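Local atomic coordinates of lysyl oxidase (Pichia pastoris, PDB entry 1W7C), a protein that probably oxidises primary amines, peptidyl lysine side chains among them, to aldehydes with a copper ion and a topaquinone cofactor in each subunit. Residues A[493-499]-A[643-649]; A[603-608]-A[633-639]. All coordinates share one frame. Where two conformers were deposited one is given. Numbering follows the deposited sequence.

Contact 1 of 2, residues A[493-499]-A[643-649]. With CA (calcium ion), chain D.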
loop_
_atom_site.group_PDB
_atom_site.type_symbol
_atom_site.label_atom_id
_atom_site.label_comp_id
_atom_site.label_asym_id
_atom_site.label_seq_id
_atom_site.Cartn_x
_atom_site.Cartn_y
_atom_site.Cartn_z
ATOM N N ASN A 493 8.108 9.637 -12.759
ATOM C CA ASN A 493 8.307 10.934 -12.114
ATOM C C ASN A 493 7.005 11.711 -12.139
ATOM O O ASN A 493 6.380 11.836 -13.190
ATOM C CB ASN A 493 9.383 11.741 -12.841
ATOM C CG ASN A 493 9.758 12.994 -12.118
ATOM O OD1 ASN A 493 9.519 14.095 -12.622
ATOM N ND2 ASN A 493 10.411 12.858 -10.947
ATOM N N TYR A 494 6.634 12.256 -10.978
ATOM C CA TYR A 494 5.496 13.155 -10.864
ATOM C C TYR A 494 5.950 14.538 -10.399
ATOM O O TYR A 494 6.661 14.689 -9.422
ATOM C CB TYR A 494 4.500 12.615 -9.847
ATOM C CG TYR A 494 3.793 11.327 -10.250
ATOM C CD1 TYR A 494 4.425 10.105 -10.064
ATOM C CD2 TYR A 494 2.528 11.331 -10.785
ATOM C CE1 TYR A 494 3.793 8.926 -10.444
ATOM C CE2 TYR A 494 1.898 10.188 -11.146
ATOM C CZ TYR A 494 2.536 8.975 -10.963
ATOM O OH TYR A 494 1.888 7.800 -11.291
ATOM N N LYS A 495 5.479 15.562 -11.100
ATOM C CA LYS A 495 5.642 16.945 -10.668
ATOM C C LYS A 495 4.505 17.264 -9.708
ATOM O O LYS A 495 3.328 17.224 -10.103
ATOM C CB LYS A 495 5.615 17.880 -11.865
ATOM C CG LYS A 495 5.940 19.312 -11.536
ATOM C CD LYS A 495 5.749 20.184 -12.775
ATOM C CE LYS A 495 6.184 21.644 -12.552
ATOM N NZ LYS A 495 5.827 22.453 -13.771
ATOM N N VAL A 496 4.834 17.524 -8.447
ATOM C CA VAL A 496 3.852 17.758 -7.407
ATOM C C VAL A 496 4.093 19.171 -6.883
ATOM O O VAL A 496 4.894 19.400 -5.959
ATOM C CB VAL A 496 3.988 16.706 -6.260
ATOM C CG1 VAL A 496 2.906 16.890 -5.224
ATOM C CG2 VAL A 496 3.953 15.269 -6.788
ATOM N N ASP A 497 3.422 20.134 -7.489
ATOM C CA ASP A 497 3.614 21.529 -7.135
ATOM C C ASP A 497 2.600 21.891 -6.055
ATOM O O ASP A 497 1.611 22.592 -6.259
ATOM C CB ASP A 497 3.517 22.412 -8.370
ATOM C CG ASP A 497 3.748 23.850 -8.084
ATOM O OD1 ASP A 497 4.227 24.191 -6.947
ATOM O OD2 ASP A 497 3.502 24.702 -8.981
ATOM N N LEU A 498 2.914 21.430 -4.852
ATOM C CA LEU A 498 2.182 21.776 -3.636
ATOM C C LEU A 498 2.381 23.268 -3.401
ATOM O O LEU A 498 3.516 23.744 -3.484
ATOM C CB LEU A 498 2.724 20.963 -2.425
ATOM C CG LEU A 498 2.099 19.568 -2.290
ATOM C CD1 LEU A 498 3.100 18.619 -1.600
ATOM C CD2 LEU A 498 0.811 19.623 -1.523
ATOM N N ASP A 499 1.319 23.948 -3.006
ATOM C CA ASP A 499 1.347 25.349 -2.597
ATOM C C ASP A 499 0.525 25.383 -1.287
ATOM O O ASP A 499 -0.695 25.623 -1.300
ATOM C CB ASP A 499 0.666 26.266 -3.625
ATOM C CG ASP A 499 1.498 26.571 -4.846
ATOM O OD1 ASP A 499 2.708 26.258 -4.923
ATOM O OD2 ASP A 499 0.900 27.176 -5.806
ATOM N N ASP A 643 8.577 29.233 -3.444
ATOM C CA ASP A 643 7.637 28.324 -4.115
ATOM C C ASP A 643 8.405 27.056 -4.465
ATOM O O ASP A 643 9.375 27.092 -5.243
ATOM C CB ASP A 643 7.113 29.005 -5.358
ATOM C CG ASP A 643 6.045 28.229 -6.041
ATOM O OD1 ASP A 643 5.811 27.058 -5.673
ATOM O OD2 ASP A 643 5.356 28.764 -6.961
ATOM N N ILE A 644 8.023 25.959 -3.820
ATOM C CA ILE A 644 8.705 24.683 -3.923
ATOM C C ILE A 644 7.867 23.770 -4.808
ATOM O O ILE A 644 6.618 23.792 -4.805
ATOM C CB ILE A 644 8.878 24.070 -2.502
ATOM C CG1 ILE A 644 9.751 24.986 -1.640
ATOM C CG2 ILE A 644 9.486 22.659 -2.581
ATOM C CD1 ILE A 644 9.846 24.595 -0.195
ATOM N N VAL A 645 8.586 22.951 -5.572
ATOM C CA VAL A 645 8.004 21.843 -6.323
ATOM C C VAL A 645 8.694 20.552 -5.834
ATOM O O VAL A 645 9.924 20.515 -5.670
ATOM C CB VAL A 645 8.287 21.984 -7.849
ATOM C CG1 VAL A 645 7.755 20.807 -8.635
ATOM C CG2 VAL A 645 7.766 23.295 -8.361
ATOM N N ALA A 646 7.878 19.523 -5.559
ATOM C CA ALA A 646 8.412 18.200 -5.264
ATOM C C ALA A 646 8.258 17.347 -6.515
ATOM O O ALA A 646 7.216 17.247 -7.081
ATOM C CB ALA A 646 7.696 17.556 -4.090
ATOM N N TRP A 647 9.361 16.722 -6.898
ATOM C CA TRP A 647 9.389 15.796 -8.045
ATOM C C TRP A 647 9.535 14.418 -7.385
ATOM O O TRP A 647 10.611 14.094 -6.852
ATOM C CB TRP A 647 10.602 16.130 -8.955
ATOM C CG TRP A 647 10.643 17.553 -9.439
ATOM C CD1 TRP A 647 11.211 18.568 -8.779
ATOM C CD2 TRP A 647 10.157 18.102 -10.691
ATOM N NE1 TRP A 647 11.059 19.734 -9.487
ATOM C CE2 TRP A 647 10.420 19.478 -10.668
ATOM C CE3 TRP A 647 9.473 17.574 -11.789
ATOM C CZ2 TRP A 647 10.098 20.332 -11.724
ATOM C CZ3 TRP A 647 9.146 18.413 -12.849
ATOM C CH2 TRP A 647 9.445 19.795 -12.804
ATOM N N VAL A 648 8.425 13.665 -7.390
ATOM C CA VAL A 648 8.270 12.468 -6.606
ATOM C C VAL A 648 8.276 11.257 -7.503
ATOM O O VAL A 648 7.557 11.211 -8.489
ATOM C CB VAL A 648 6.962 12.495 -5.778
ATOM C CG1 VAL A 648 6.881 11.265 -4.948
ATOM C CG2 VAL A 648 6.901 13.757 -4.923
ATOM N N ASN A 649 9.120 10.271 -7.191
ATOM C CA ASN A 649 9.215 9.064 -7.977
ATOM C C ASN A 649 8.512 7.860 -7.366
ATOM O O ASN A 649 8.512 7.656 -6.143
ATOM C CB ASN A 649 10.679 8.696 -8.227
ATOM C CG ASN A 649 11.385 9.737 -9.025
ATOM O OD1 ASN A 649 10.781 10.363 -9.913
ATOM N ND2 ASN A 649 12.668 9.951 -8.719
HETATM CA CA CA D . 4.696 25.156 -4.939
HETATM O O HOH W 1 5.215 26.090 -2.764
#
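Asn493 and Trp647 bury the most surface where two antiparallel strands of the copper amine oxidase enzyme domain, a large beta-sandwich, pair in the core. Asn493 ND2 reaches across its non-hydrogen-bonded pair to Asn649 OD1 at 2.7 Å, almost linearly, while its OD1 lies at the edge of the Trp647 ring, 3.6 Å from CE3, and is hydrogen-bonded to Ser614. The Trp647 indole takes Lys495 CG over one face, a CH-pi contact 3.9 Å from the centroid of the six-membered ring; beyond it the extended lysine ends in a salt bridge with Glu334. On the other face of the sheet, Val496 CG2 meets Val648 CG2 at 3.8 Å, both residues touching Phe673 of strand 670-678. Reciprocal backbone hydrogen bonds join Tyr494 to Val648 and Val496 to Ala646. Past Val496 the pairing gives way to calcium: Asp497, at the centre of an inverse gamma turn, binds through OD1 at 2.3 Å, Leu498 O and Ile644 O at 2.4 Å, Asp499 OD1 and Asp643 OD1 at 2.3 Å, and one water. Lys65 makes salt bridges with all three aspartates. Cation and lysine together offset the crowded carboxylates, so the metal ties the two strands where backbone hydrogen bonding between them stops.

Contact 2 of 2, residues A[603-608]-A[633-639]. With CA (calcium ion), chain E.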
loop_
_atom_site.group_PDB
_atom_site.type_symbol
_atom_site.label_atom_id
_atom_site.label_comp_id
_atom_site.label_asym_id
_atom_site.label_seq_id
_atom_site.Cartn_x
_atom_site.Cartn_y
_atom_site.Cartn_z
ATOM N N PHE A 603 12.997 14.858 -5.314
ATOM C CA PHE A 603 13.780 16.074 -5.358
ATOM C C PHE A 603 12.881 17.253 -5.053
ATOM O O PHE A 603 11.713 17.276 -5.423
ATOM C CB PHE A 603 14.364 16.294 -6.757
ATOM C CG PHE A 603 15.449 15.312 -7.133
ATOM C CD1 PHE A 603 15.123 14.095 -7.731
ATOM C CD2 PHE A 603 16.755 15.576 -6.865
ATOM C CE1 PHE A 603 16.129 13.187 -8.035
ATOM C CE2 PHE A 603 17.753 14.687 -7.190
ATOM C CZ PHE A 603 17.445 13.468 -7.751
ATOM N N LEU A 604 13.437 18.236 -4.350
ATOM C CA LEU A 604 12.737 19.516 -4.083
ATOM C C LEU A 604 13.442 20.632 -4.805
ATOM O O LEU A 604 14.677 20.763 -4.666
ATOM C CB LEU A 604 12.782 19.787 -2.576
ATOM C CG LEU A 604 12.099 18.727 -1.708
ATOM C CD1 LEU A 604 12.360 19.011 -0.234
ATOM C CD2 LEU A 604 10.615 18.635 -1.938
ATOM N N THR A 605 12.718 21.414 -5.603
ATOM C CA THR A 605 13.311 22.534 -6.302
ATOM C C THR A 605 12.491 23.789 -6.148
ATOM O O THR A 605 11.300 23.755 -5.798
ATOM C CB THR A 605 13.481 22.254 -7.794
ATOM O OG1 THR A 605 12.178 22.134 -8.398
ATOM C CG2 THR A 605 14.277 20.950 -8.053
ATOM N N LYS A 606 13.111 24.923 -6.465
ATOM C CA LYS A 606 12.411 26.193 -6.570
ATOM C C LYS A 606 11.623 26.212 -7.866
ATOM O O LYS A 606 12.166 25.996 -8.933
ATOM C CB LYS A 606 13.420 27.341 -6.471
ATOM C CG LYS A 606 12.878 28.709 -6.742
ATOM C CD LYS A 606 14.027 29.750 -6.737
ATOM C CE LYS A 606 13.605 31.108 -7.090
ATOM N NZ LYS A 606 14.748 31.996 -6.887
ATOM N N HIS A 607 10.353 26.543 -7.772
ATOM C CA HIS A 607 9.490 26.594 -8.941
ATOM C C HIS A 607 10.031 27.576 -9.966
ATOM O O HIS A 607 10.382 28.699 -9.612
ATOM C CB HIS A 607 8.087 27.050 -8.593
ATOM C CG HIS A 607 7.181 27.084 -9.781
ATOM N ND1 HIS A 607 7.117 28.162 -10.636
ATOM C CD2 HIS A 607 6.425 26.115 -10.337
ATOM C CE1 HIS A 607 6.322 27.863 -11.652
ATOM N NE2 HIS A 607 5.861 26.632 -11.477
ATOM N N LYS A 608 10.075 27.174 -11.233
ATOM C CA LYS A 608 10.385 28.086 -12.344
ATOM C C LYS A 608 9.549 27.707 -13.548
ATOM O O LYS A 608 9.367 26.533 -13.863
ATOM C CB LYS A 608 11.854 28.004 -12.713
ATOM C CG LYS A 608 12.818 28.501 -11.631
ATOM C CD LYS A 608 14.276 28.423 -12.008
ATOM C CE LYS A 608 15.139 28.982 -10.898
ATOM N NZ LYS A 608 16.593 28.933 -11.134
ATOM N N PHE A 633 18.233 21.733 -12.878
ATOM C CA PHE A 633 17.336 22.363 -11.917
ATOM C C PHE A 633 17.974 22.498 -10.522
ATOM O O PHE A 633 17.524 23.293 -9.709
ATOM C CB PHE A 633 16.070 21.524 -11.673
ATOM C CG PHE A 633 15.183 21.280 -12.875
ATOM C CD1 PHE A 633 15.497 21.741 -14.151
ATOM C CD2 PHE A 633 13.992 20.567 -12.696
ATOM C CE1 PHE A 633 14.609 21.447 -15.229
ATOM C CE2 PHE A 633 13.142 20.286 -13.769
ATOM C CZ PHE A 633 13.443 20.773 -15.028
ATOM N N LEU A 634 19.006 21.695 -10.260
ATOM C CA LEU A 634 19.596 21.531 -8.950
ATOM C C LEU A 634 20.847 22.364 -8.852
ATOM O O LEU A 634 21.946 21.919 -9.178
ATOM C CB LEU A 634 19.919 20.046 -8.722
ATOM C CG LEU A 634 18.722 19.117 -8.809
ATOM C CD1 LEU A 634 19.159 17.649 -8.858
ATOM C CD2 LEU A 634 17.747 19.374 -7.656
ATOM N N ASP A 635 20.661 23.588 -8.395
ATOM C CA ASP A 635 21.737 24.588 -8.374
ATOM C C ASP A 635 21.758 25.334 -7.044
ATOM O O ASP A 635 22.130 26.498 -6.952
ATOM C CB ASP A 635 21.681 25.504 -9.607
ATOM C CG ASP A 635 20.306 26.032 -9.909
ATOM O OD1 ASP A 635 20.107 26.528 -11.052
ATOM O OD2 ASP A 635 19.393 26.001 -9.078
ATOM N N ASP A 636 21.450 24.585 -5.979
ATOM C CA ASP A 636 21.692 25.000 -4.596
ATOM C C ASP A 636 20.879 26.229 -4.208
ATOM O O ASP A 636 21.246 26.955 -3.287
ATOM C CB ASP A 636 23.186 25.283 -4.365
ATOM C CG ASP A 636 23.526 25.484 -2.920
ATOM O OD1 ASP A 636 23.009 24.669 -2.087
ATOM O OD2 ASP A 636 24.350 26.421 -2.550
ATOM N N GLU A 637 19.745 26.416 -4.839
ATOM C CA GLU A 637 18.944 27.588 -4.535
ATOM C C GLU A 637 18.247 27.427 -3.190
ATOM O O GLU A 637 17.917 26.324 -2.780
ATOM C CB GLU A 637 17.938 27.896 -5.629
ATOM C CG GLU A 637 18.596 28.392 -6.911
ATOM C CD GLU A 637 17.610 28.620 -8.036
ATOM O OE1 GLU A 637 16.838 27.693 -8.331
ATOM O OE2 GLU A 637 17.626 29.713 -8.649
ATOM N N SER A 638 18.088 28.523 -2.486
ATOM C CA SER A 638 17.353 28.507 -1.232
ATOM C C SER A 638 15.907 28.073 -1.446
ATOM O O SER A 638 15.233 28.519 -2.364
ATOM C CB SER A 638 17.339 29.887 -0.587
ATOM O OG SER A 638 16.581 29.868 0.619
ATOM N N LEU A 639 15.458 27.212 -0.552
ATOM C CA LEU A 639 14.063 26.779 -0.511
ATOM C C LEU A 639 13.372 27.323 0.752
ATOM O O LEU A 639 12.260 26.933 1.081
ATOM C CB LEU A 639 13.986 25.249 -0.496
ATOM C CG LEU A 639 14.577 24.536 -1.717
ATOM C CD1 LEU A 639 14.553 23.025 -1.475
ATOM C CD2 LEU A 639 13.890 24.910 -2.997
HETATM CA CA CA E . 17.108 25.462 -8.910
HETATM O O HOH W 2 15.958 32.128 -9.461
HETATM O O HOH W 3 14.837 25.545 -9.688
HETATM O O HOH W 4 17.378 26.173 -11.205
#
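Leu639 lays its CD2 methyl against the backbone of strand 603-606, 3.6 Å from both Thr605 C and Lys606 N, and its CD1 lies 3.9 Å from Leu604 CB. Here a calcium-binding loop folds back on an edge of the enzyme domain's beta-sandwich, meeting the strand through side chains. At its start, Leu634 CD1 approaches Phe603 CE2 at 3.7 Å and its CD2 lies 3.8 Å from Thr605 CG2, extending an apolar patch that Phe630 joins edge-to-face with Phe603. From Phe633 to Glu637 the loop wraps round the calcium, which binds Phe633 O and Asp635 OD2 at 2.4 Å, Glu637 OE1 at 2.3 Å and two waters; Glu540 also belongs to the site. One of these waters lies 2.8 Å from Lys606 O, between strand and ion, and the other connects Lys608 NZ with Asp635 OD1. Glu637 also forms a salt bridge with Lys608, so its carboxylate serves metal and lysine together: Lys608 NZ stands 2.8 Å from Glu637 OE2 and makes a weak hydrogen bond of 3.1 Å to Glu637 OE1.

How the contacts relate
Strands 602-606 and 642-654 are neighbours in one sheet, so the contacts touch directly, their centres about 11 Å apart: Trp647 N and Phe603 O, and Asp643 O and His607 N, are probable hydrogen bonds at 2.8 Å. Contact 2 is nested within the chain loop closed by contact 1. Contact 1 is strand on strand and almost wholly buried, and its calcium draws on both segments; contact 2 sets strand against irregular loop, is partly exposed, and has its protein ligands within the two segments all on the loop, reaching 603-608 through water and lysine. Lys65, from outside the segments, makes salt bridges with the first site's three aspartates; in the second, Lys608 pairs with Glu637. Trp647 joins them, its NE1 hydrogen-bonded to Thr605 OG1.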